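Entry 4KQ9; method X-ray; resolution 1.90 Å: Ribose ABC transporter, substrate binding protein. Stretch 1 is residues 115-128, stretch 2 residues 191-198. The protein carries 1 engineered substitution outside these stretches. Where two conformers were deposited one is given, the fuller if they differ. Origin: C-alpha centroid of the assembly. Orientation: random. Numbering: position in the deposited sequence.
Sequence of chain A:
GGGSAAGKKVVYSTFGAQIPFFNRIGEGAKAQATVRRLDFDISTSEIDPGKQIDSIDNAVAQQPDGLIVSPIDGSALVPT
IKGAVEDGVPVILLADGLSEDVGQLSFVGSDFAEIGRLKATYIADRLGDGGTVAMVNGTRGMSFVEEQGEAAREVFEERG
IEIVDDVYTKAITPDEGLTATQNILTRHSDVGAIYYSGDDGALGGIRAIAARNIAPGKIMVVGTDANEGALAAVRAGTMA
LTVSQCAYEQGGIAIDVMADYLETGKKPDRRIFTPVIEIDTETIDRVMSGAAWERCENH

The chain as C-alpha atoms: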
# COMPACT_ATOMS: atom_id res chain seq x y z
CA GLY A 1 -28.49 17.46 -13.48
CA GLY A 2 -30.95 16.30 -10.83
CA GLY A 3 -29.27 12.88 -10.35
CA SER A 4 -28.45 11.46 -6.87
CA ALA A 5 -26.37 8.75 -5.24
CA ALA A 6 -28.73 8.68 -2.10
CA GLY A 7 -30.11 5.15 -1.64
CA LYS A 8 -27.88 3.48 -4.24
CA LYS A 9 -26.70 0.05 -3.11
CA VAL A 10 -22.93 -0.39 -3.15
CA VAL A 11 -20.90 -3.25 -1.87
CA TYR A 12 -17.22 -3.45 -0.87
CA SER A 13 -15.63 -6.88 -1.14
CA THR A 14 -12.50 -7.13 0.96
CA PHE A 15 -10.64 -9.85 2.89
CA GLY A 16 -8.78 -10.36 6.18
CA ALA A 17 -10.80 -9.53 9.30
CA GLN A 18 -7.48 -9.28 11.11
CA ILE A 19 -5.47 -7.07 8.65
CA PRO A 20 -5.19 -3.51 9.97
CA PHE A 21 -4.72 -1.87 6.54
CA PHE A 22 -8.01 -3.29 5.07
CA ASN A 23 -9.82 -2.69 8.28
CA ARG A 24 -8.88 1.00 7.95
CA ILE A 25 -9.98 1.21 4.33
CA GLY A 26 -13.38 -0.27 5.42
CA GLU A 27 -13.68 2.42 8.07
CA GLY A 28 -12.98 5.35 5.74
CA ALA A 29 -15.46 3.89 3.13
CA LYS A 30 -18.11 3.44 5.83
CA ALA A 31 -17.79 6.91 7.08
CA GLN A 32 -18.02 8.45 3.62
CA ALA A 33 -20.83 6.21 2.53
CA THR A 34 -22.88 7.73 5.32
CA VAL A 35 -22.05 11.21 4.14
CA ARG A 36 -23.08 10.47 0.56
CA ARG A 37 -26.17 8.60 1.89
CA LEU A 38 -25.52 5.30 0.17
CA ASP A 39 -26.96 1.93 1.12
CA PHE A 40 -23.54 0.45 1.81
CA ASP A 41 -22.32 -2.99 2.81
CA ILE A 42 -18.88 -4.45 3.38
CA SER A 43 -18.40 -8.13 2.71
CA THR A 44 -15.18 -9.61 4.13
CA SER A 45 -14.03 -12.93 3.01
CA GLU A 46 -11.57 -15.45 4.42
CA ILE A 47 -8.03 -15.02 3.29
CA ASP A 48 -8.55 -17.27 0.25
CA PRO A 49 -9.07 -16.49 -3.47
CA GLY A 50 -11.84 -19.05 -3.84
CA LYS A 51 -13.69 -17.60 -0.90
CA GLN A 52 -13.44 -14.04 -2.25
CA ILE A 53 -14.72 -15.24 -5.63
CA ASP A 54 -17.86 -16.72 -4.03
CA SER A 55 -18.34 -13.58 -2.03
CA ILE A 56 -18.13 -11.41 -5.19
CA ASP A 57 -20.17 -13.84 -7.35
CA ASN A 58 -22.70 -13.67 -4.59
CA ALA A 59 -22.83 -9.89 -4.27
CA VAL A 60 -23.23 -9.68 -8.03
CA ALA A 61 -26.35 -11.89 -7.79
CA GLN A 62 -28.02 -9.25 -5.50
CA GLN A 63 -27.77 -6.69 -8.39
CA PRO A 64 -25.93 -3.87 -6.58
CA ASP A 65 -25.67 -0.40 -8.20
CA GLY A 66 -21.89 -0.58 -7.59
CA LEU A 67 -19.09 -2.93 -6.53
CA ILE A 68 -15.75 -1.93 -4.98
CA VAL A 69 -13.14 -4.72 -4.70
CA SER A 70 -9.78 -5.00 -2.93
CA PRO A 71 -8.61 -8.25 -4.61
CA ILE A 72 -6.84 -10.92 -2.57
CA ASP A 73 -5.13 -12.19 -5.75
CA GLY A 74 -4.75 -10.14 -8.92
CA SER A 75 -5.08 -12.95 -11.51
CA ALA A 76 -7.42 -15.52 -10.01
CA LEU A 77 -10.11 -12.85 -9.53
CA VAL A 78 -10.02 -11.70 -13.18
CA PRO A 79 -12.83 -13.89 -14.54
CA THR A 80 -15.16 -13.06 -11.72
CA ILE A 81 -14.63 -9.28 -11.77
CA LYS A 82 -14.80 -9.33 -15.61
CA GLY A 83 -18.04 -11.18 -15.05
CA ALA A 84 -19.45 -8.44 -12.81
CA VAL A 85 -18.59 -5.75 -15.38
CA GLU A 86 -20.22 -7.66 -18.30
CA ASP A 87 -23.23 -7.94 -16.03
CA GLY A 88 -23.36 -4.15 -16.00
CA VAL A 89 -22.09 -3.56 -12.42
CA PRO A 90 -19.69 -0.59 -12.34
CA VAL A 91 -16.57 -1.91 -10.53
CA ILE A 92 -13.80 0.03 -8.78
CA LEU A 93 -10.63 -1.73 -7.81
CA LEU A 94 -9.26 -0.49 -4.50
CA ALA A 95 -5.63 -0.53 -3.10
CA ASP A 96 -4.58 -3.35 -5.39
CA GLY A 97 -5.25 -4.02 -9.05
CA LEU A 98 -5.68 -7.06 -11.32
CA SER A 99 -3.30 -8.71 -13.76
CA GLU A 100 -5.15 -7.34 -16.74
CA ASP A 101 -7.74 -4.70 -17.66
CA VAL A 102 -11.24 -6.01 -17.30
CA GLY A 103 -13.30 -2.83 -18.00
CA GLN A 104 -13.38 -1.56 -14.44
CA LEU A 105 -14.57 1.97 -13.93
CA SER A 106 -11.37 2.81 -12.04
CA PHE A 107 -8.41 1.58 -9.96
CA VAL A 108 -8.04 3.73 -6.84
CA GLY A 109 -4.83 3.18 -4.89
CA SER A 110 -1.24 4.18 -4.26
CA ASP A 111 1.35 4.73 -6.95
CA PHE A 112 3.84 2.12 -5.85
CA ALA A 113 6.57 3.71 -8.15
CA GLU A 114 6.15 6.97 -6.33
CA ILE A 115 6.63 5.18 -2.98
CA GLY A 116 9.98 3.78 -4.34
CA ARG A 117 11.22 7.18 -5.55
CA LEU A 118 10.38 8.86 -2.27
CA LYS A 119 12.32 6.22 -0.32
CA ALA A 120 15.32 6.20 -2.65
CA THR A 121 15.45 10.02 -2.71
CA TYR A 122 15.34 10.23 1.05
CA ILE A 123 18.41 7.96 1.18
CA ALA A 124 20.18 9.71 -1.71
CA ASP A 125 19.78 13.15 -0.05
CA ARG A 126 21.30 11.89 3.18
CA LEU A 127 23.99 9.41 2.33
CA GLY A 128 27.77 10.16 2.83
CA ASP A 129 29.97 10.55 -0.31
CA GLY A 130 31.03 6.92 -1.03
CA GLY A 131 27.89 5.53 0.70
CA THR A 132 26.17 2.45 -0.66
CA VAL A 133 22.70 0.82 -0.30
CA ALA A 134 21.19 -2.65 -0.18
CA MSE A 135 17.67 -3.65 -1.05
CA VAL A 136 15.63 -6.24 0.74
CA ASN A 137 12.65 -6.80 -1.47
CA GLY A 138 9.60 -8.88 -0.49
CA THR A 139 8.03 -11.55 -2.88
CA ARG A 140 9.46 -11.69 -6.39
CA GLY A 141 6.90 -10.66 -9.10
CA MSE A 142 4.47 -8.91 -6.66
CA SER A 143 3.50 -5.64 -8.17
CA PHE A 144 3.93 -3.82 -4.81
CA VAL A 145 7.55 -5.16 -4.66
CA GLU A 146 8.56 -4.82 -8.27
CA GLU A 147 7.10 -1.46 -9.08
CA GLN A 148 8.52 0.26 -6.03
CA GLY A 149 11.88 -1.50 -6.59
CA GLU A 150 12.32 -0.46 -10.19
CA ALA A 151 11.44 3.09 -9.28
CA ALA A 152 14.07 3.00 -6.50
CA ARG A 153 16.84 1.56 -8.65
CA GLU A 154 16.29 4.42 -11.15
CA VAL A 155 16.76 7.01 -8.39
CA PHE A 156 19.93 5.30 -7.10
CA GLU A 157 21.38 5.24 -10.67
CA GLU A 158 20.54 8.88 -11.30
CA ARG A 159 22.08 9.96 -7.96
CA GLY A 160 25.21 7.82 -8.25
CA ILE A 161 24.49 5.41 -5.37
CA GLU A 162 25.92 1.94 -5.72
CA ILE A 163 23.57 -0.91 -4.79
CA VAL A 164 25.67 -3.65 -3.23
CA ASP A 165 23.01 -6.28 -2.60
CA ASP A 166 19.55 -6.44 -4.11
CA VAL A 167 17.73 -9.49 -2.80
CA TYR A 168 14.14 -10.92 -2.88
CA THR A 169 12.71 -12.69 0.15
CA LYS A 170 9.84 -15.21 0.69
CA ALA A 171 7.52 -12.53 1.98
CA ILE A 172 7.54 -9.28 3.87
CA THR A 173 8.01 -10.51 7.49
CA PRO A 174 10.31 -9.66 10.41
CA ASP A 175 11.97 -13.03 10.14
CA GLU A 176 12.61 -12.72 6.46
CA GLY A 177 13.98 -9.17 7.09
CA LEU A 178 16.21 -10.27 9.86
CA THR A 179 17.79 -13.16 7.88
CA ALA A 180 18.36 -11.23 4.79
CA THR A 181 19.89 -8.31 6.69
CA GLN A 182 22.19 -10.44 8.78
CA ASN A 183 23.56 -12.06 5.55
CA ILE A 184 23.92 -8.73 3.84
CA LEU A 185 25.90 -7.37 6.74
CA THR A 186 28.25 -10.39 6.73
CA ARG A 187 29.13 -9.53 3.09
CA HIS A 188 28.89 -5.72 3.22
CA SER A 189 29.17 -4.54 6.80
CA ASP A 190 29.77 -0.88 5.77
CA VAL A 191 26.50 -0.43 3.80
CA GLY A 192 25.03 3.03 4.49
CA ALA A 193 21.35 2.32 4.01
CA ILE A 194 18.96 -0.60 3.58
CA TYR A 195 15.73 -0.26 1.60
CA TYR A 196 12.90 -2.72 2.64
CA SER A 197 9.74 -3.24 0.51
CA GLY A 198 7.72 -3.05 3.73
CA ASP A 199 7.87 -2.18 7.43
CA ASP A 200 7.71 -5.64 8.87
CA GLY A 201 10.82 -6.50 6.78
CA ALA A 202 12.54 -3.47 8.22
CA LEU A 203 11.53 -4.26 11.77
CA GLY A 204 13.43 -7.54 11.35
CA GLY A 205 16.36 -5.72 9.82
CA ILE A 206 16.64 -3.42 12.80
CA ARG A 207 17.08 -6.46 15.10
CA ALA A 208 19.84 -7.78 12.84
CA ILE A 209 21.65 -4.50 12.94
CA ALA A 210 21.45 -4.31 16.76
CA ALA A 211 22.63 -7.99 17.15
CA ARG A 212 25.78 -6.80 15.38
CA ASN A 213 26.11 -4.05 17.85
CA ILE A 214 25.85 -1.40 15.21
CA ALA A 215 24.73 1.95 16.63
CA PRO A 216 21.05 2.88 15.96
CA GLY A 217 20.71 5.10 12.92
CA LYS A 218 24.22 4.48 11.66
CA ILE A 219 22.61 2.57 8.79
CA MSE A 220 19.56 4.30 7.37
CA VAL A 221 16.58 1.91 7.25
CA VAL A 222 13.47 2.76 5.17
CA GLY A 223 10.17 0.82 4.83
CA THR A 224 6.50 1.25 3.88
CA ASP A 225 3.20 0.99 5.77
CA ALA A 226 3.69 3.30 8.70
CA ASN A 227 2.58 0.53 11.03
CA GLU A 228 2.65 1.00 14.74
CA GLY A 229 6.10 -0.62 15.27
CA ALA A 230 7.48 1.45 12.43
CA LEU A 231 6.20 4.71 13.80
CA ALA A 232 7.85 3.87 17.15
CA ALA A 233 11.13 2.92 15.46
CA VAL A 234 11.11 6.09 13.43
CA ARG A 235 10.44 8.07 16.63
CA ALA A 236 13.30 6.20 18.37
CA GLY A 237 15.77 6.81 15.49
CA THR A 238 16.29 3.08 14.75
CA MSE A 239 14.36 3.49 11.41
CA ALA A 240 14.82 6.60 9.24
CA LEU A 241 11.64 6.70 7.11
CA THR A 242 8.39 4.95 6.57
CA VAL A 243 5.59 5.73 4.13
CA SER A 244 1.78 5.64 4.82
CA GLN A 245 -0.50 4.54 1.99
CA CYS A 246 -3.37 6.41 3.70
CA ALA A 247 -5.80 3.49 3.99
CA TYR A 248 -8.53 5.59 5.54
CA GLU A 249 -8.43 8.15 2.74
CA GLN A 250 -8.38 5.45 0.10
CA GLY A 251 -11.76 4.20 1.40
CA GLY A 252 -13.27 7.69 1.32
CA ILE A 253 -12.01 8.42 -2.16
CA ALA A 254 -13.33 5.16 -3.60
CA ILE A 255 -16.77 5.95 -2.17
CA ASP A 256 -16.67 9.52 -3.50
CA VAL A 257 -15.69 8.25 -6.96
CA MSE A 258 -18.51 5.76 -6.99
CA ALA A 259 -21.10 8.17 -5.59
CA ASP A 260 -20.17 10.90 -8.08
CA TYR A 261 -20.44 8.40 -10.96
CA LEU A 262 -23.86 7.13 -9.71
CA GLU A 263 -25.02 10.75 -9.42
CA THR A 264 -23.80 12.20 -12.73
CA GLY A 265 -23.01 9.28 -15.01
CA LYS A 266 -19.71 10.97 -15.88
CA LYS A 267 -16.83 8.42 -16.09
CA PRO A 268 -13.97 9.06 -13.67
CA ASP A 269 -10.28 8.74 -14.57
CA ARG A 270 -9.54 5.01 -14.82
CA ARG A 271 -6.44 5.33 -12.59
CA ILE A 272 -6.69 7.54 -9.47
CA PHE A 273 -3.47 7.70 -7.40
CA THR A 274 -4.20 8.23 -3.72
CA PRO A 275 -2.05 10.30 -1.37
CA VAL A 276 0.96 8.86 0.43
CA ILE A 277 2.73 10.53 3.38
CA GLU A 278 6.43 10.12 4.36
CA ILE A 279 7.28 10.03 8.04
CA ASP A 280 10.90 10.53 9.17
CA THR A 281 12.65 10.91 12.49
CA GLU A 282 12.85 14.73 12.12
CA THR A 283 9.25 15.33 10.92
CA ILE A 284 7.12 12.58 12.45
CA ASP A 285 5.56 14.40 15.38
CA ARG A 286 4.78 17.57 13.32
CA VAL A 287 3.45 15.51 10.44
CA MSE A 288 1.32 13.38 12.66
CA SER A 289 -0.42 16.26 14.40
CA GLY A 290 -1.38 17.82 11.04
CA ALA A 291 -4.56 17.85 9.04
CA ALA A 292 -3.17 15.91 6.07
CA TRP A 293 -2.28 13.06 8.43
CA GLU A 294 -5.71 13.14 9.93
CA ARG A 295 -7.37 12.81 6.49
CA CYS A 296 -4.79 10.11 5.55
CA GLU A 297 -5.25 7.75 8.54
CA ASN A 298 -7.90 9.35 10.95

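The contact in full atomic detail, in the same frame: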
# COMPACT_ATOMS: atom_id res chain seq x y z
N ILE A 115 6.09 5.67 -4.27
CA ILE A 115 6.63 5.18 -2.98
C ILE A 115 8.15 4.88 -3.08
O ILE A 115 8.89 5.33 -2.24
CB ILE A 115 5.85 3.97 -2.50
CG1 ILE A 115 4.41 4.43 -2.18
CG2 ILE A 115 6.46 3.43 -1.21
CD1 ILE A 115 3.42 3.35 -1.95
N GLY A 116 8.54 4.12 -4.05
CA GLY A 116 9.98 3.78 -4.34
C GLY A 116 10.89 4.96 -4.56
O GLY A 116 11.99 5.01 -4.02
N ARG A 117 10.43 5.96 -5.32
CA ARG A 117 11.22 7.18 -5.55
C ARG A 117 11.34 8.02 -4.30
O ARG A 117 12.39 8.65 -4.06
CB ARG A 117 10.58 8.05 -6.66
CG ARG A 117 10.78 7.50 -8.06
CD ARG A 117 10.35 8.47 -9.17
NE ARG A 117 9.07 8.06 -9.72
CZ ARG A 117 7.90 8.55 -9.31
NH1 ARG A 117 6.81 8.09 -9.85
NH2 ARG A 117 7.84 9.50 -8.39
N LEU A 118 10.28 8.09 -3.51
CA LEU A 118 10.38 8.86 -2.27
C LEU A 118 11.43 8.26 -1.30
O LEU A 118 12.25 9.01 -0.65
CB LEU A 118 9.04 8.91 -1.54
CG LEU A 118 7.88 9.64 -2.25
CD1 LEU A 118 6.62 9.39 -1.43
CD2 LEU A 118 8.17 11.14 -2.40
N LYS A 119 11.40 6.94 -1.20
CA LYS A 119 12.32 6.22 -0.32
C LYS A 119 13.80 6.34 -0.77
O LYS A 119 14.68 6.61 0.05
CB LYS A 119 11.88 4.75 -0.20
CG LYS A 119 10.63 4.62 0.68
CD LYS A 119 9.89 3.31 0.32
CE LYS A 119 10.27 2.15 1.18
NZ LYS A 119 9.65 0.79 0.91
N ALA A 120 14.00 6.12 -2.04
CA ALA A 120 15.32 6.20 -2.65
C ALA A 120 15.89 7.61 -2.60
O ALA A 120 17.09 7.77 -2.26
CB ALA A 120 15.31 5.64 -4.02
N THR A 121 15.03 8.64 -2.80
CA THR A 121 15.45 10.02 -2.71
C THR A 121 15.81 10.45 -1.30
O THR A 121 16.80 11.22 -1.09
CB THR A 121 14.36 10.95 -3.31
OG1 THR A 121 14.09 10.50 -4.60
CG2 THR A 121 14.80 12.37 -3.35
N TYR A 122 15.04 9.97 -0.30
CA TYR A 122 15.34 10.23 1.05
C TYR A 122 16.79 9.79 1.34
O TYR A 122 17.55 10.51 2.03
CB TYR A 122 14.36 9.51 1.99
CG TYR A 122 14.60 9.83 3.41
CD1 TYR A 122 14.06 10.99 3.96
CD2 TYR A 122 15.39 9.02 4.20
CE1 TYR A 122 14.26 11.29 5.27
CE2 TYR A 122 15.63 9.32 5.52
CZ TYR A 122 15.05 10.48 6.04
OH TYR A 122 15.26 10.84 7.31
N ILE A 123 17.11 8.58 0.89
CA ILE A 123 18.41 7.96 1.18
C ILE A 123 19.51 8.71 0.41
O ILE A 123 20.49 9.13 1.00
CB ILE A 123 18.44 6.49 0.74
CG1 ILE A 123 17.65 5.64 1.77
CG2 ILE A 123 19.87 5.96 0.68
CD1 ILE A 123 17.25 4.29 1.20
N ALA A 124 19.28 8.91 -0.88
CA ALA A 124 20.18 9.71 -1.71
C ALA A 124 20.49 11.11 -1.09
O ALA A 124 21.64 11.47 -0.96
CB ALA A 124 19.67 9.79 -3.13
N ASP A 125 19.50 11.85 -0.62
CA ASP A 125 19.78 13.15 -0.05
C ASP A 125 20.67 13.05 1.20
O ASP A 125 21.31 14.03 1.56
CB ASP A 125 18.47 13.92 0.27
CG ASP A 125 17.71 14.30 -1.00
OD1 ASP A 125 18.28 14.24 -2.10
OD2 ASP A 125 16.52 14.60 -0.89
N ARG A 126 20.70 11.90 1.89
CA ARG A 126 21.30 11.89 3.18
C ARG A 126 22.57 11.14 3.27
O ARG A 126 23.28 11.31 4.25
CB ARG A 126 20.32 11.38 4.23
CG ARG A 126 19.31 12.45 4.55
CD ARG A 126 18.15 11.92 5.33
NE ARG A 126 17.11 12.93 5.41
CZ ARG A 126 16.39 13.38 4.38
NH1 ARG A 126 16.57 12.93 3.16
NH2 ARG A 126 15.46 14.31 4.60
N LEU A 127 22.88 10.34 2.27
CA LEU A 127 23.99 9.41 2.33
C LEU A 127 25.34 10.12 2.22
O LEU A 127 25.45 11.01 1.40
CB LEU A 127 23.89 8.43 1.13
CG LEU A 127 24.18 6.94 1.33
CD1 LEU A 127 23.90 6.39 2.71
CD2 LEU A 127 23.38 6.14 0.33
N GLY A 128 26.35 9.71 3.01
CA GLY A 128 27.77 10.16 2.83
C GLY A 128 28.29 9.95 1.41
O GLY A 128 27.62 9.32 0.58
N VAL A 191 27.62 -0.97 4.56
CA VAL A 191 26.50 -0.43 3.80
C VAL A 191 25.94 0.81 4.53
O VAL A 191 25.82 0.80 5.74
CB VAL A 191 25.44 -1.55 3.55
CG1 VAL A 191 24.68 -1.96 4.82
CG2 VAL A 191 24.50 -1.20 2.43
N GLY A 192 25.58 1.86 3.81
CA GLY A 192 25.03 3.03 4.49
C GLY A 192 23.54 3.05 4.71
O GLY A 192 23.06 3.76 5.56
N ALA A 193 22.79 2.32 3.91
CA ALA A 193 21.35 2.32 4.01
C ALA A 193 20.82 0.97 3.54
O ALA A 193 21.42 0.31 2.70
CB ALA A 193 20.74 3.43 3.13
N ILE A 194 19.66 0.59 4.05
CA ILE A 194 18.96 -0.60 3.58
C ILE A 194 17.49 -0.25 3.34
O ILE A 194 16.78 0.32 4.20
CB ILE A 194 19.11 -1.82 4.56
CG1 ILE A 194 20.58 -2.05 4.87
CG2 ILE A 194 18.47 -3.08 3.96
CD1 ILE A 194 20.88 -3.13 5.90
N TYR A 195 17.07 -0.49 2.08
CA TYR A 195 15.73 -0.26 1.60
C TYR A 195 14.96 -1.59 1.83
O TYR A 195 15.45 -2.62 1.40
CB TYR A 195 15.84 -0.01 0.10
CG TYR A 195 14.56 0.19 -0.63
CD1 TYR A 195 13.70 -0.86 -0.92
CD2 TYR A 195 14.23 1.45 -1.06
CE1 TYR A 195 12.51 -0.60 -1.62
CE2 TYR A 195 13.11 1.70 -1.76
CZ TYR A 195 12.23 0.71 -1.98
OH TYR A 195 11.08 1.12 -2.65
N TYR A 196 13.79 -1.57 2.45
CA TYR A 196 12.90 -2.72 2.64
C TYR A 196 11.57 -2.44 1.92
O TYR A 196 11.06 -1.31 1.96
CB TYR A 196 12.64 -2.96 4.15
CG TYR A 196 13.87 -3.31 4.91
CD1 TYR A 196 14.77 -2.32 5.34
CD2 TYR A 196 14.20 -4.66 5.15
CE1 TYR A 196 15.92 -2.68 6.02
CE2 TYR A 196 15.34 -5.03 5.86
CZ TYR A 196 16.22 -4.06 6.28
OH TYR A 196 17.36 -4.32 6.93
N SER A 197 11.01 -3.42 1.20
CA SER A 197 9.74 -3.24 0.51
C SER A 197 8.67 -2.80 1.49
O SER A 197 7.78 -2.01 1.13
CB SER A 197 9.27 -4.59 -0.11
OG SER A 197 10.14 -4.94 -1.16
N GLY A 198 8.73 -3.34 2.70
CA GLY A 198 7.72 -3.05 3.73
C GLY A 198 8.24 -3.00 5.11
O GLY A 198 9.39 -3.49 5.40

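Stretch 1 is mainly helix, and stretch 2 carries a short strand that ends at Tyr 196. The helix axis lies over the strand at a closest approach of 9.8 Å. Their N-to-C directions are nearly antiparallel, at 173°. Moving forward along stretch 2 therefore means moving backward along stretch 1: Gly 192 lies by Leu 127, Ala 193 by Ile 123, Tyr 195 by Lys 119 and Ser 197 by Gly 116. The CA atoms of Gly 192 and Leu 127 are 6.8 Å apart, and those of Ser 197 and Gly 116 are 8.5 Å apart. The backbones are thus closer where stretch 2 begins. Together the stretches bury 372 Å², counting both sides.

Val 191 makes no contact with stretch 1. Gly 192 is the first residue to touch it. Leu 127 lies beyond the helix, and its CA-to-CB bond points sideways, but the end of its side chain comes nearer. Leu 127 CD1 lies 3.9 Å from Gly 192 C. Glycine suits this position, because an ideal CB on Gly 192 would fall 2.8 Å from Leu 127 CD1, which is a clash.

Ala 193 points its CB toward the helix. The small methyl meets Ile 123, which also points toward its partner. Ile 123 CG2 packs 3.6 Å from Ala 193 CB, an apolar contact at van der Waals distance. Leu 127 CD1 adds a looser one, 4.4 Å from the same Ala 193 CB. These contacts are nonpolar and depend on shape and exclusion of water.

Ile 194 points away from the helix, as expected from the alternation of a strand. It makes no contact with stretch 1.

Tyr 195 has the largest area covered by the other stretch, 91 Å². Its CA-to-CB bond points sideways, but with chi1 in the t well the ring reaches the helix. Lys 119 CE lies over one face of the ring. Lys 119 CB is 3.6 Å from Tyr 195 CE2, so the aliphatic part of the lysine also packs on the ring. The ammonium group adds an off-centre cation-pi interaction: Lys 119 NZ is 4.4 Å from the Tyr 195 ring centroid, 31° off the normal. At the ring edge, near its plane, lies Gly 116 O. Tyr 195 OH comes within 3.3 Å of Gly 116 CA, a close approach to a residue with no side chain. The hydroxyl is hydrogen-bonded elsewhere in the structure.

Tyr 196 sends the end of its side chain away from the helix and contributes its backbone instead. Lys 119 NZ donates a hydrogen bond to Tyr 196 O at 2.7 Å. This is a short bond from a charged donor, and it ties the helix to the strand's last residue.

Ser 197 follows, with its CB pointing away. Its carbonyl is also near the lysine, with Lys 119 NZ 3.4 Å from Ser 197 O. Gly 198 makes no contact with stretch 1. It occupies the N-cap position of the helix that comes next.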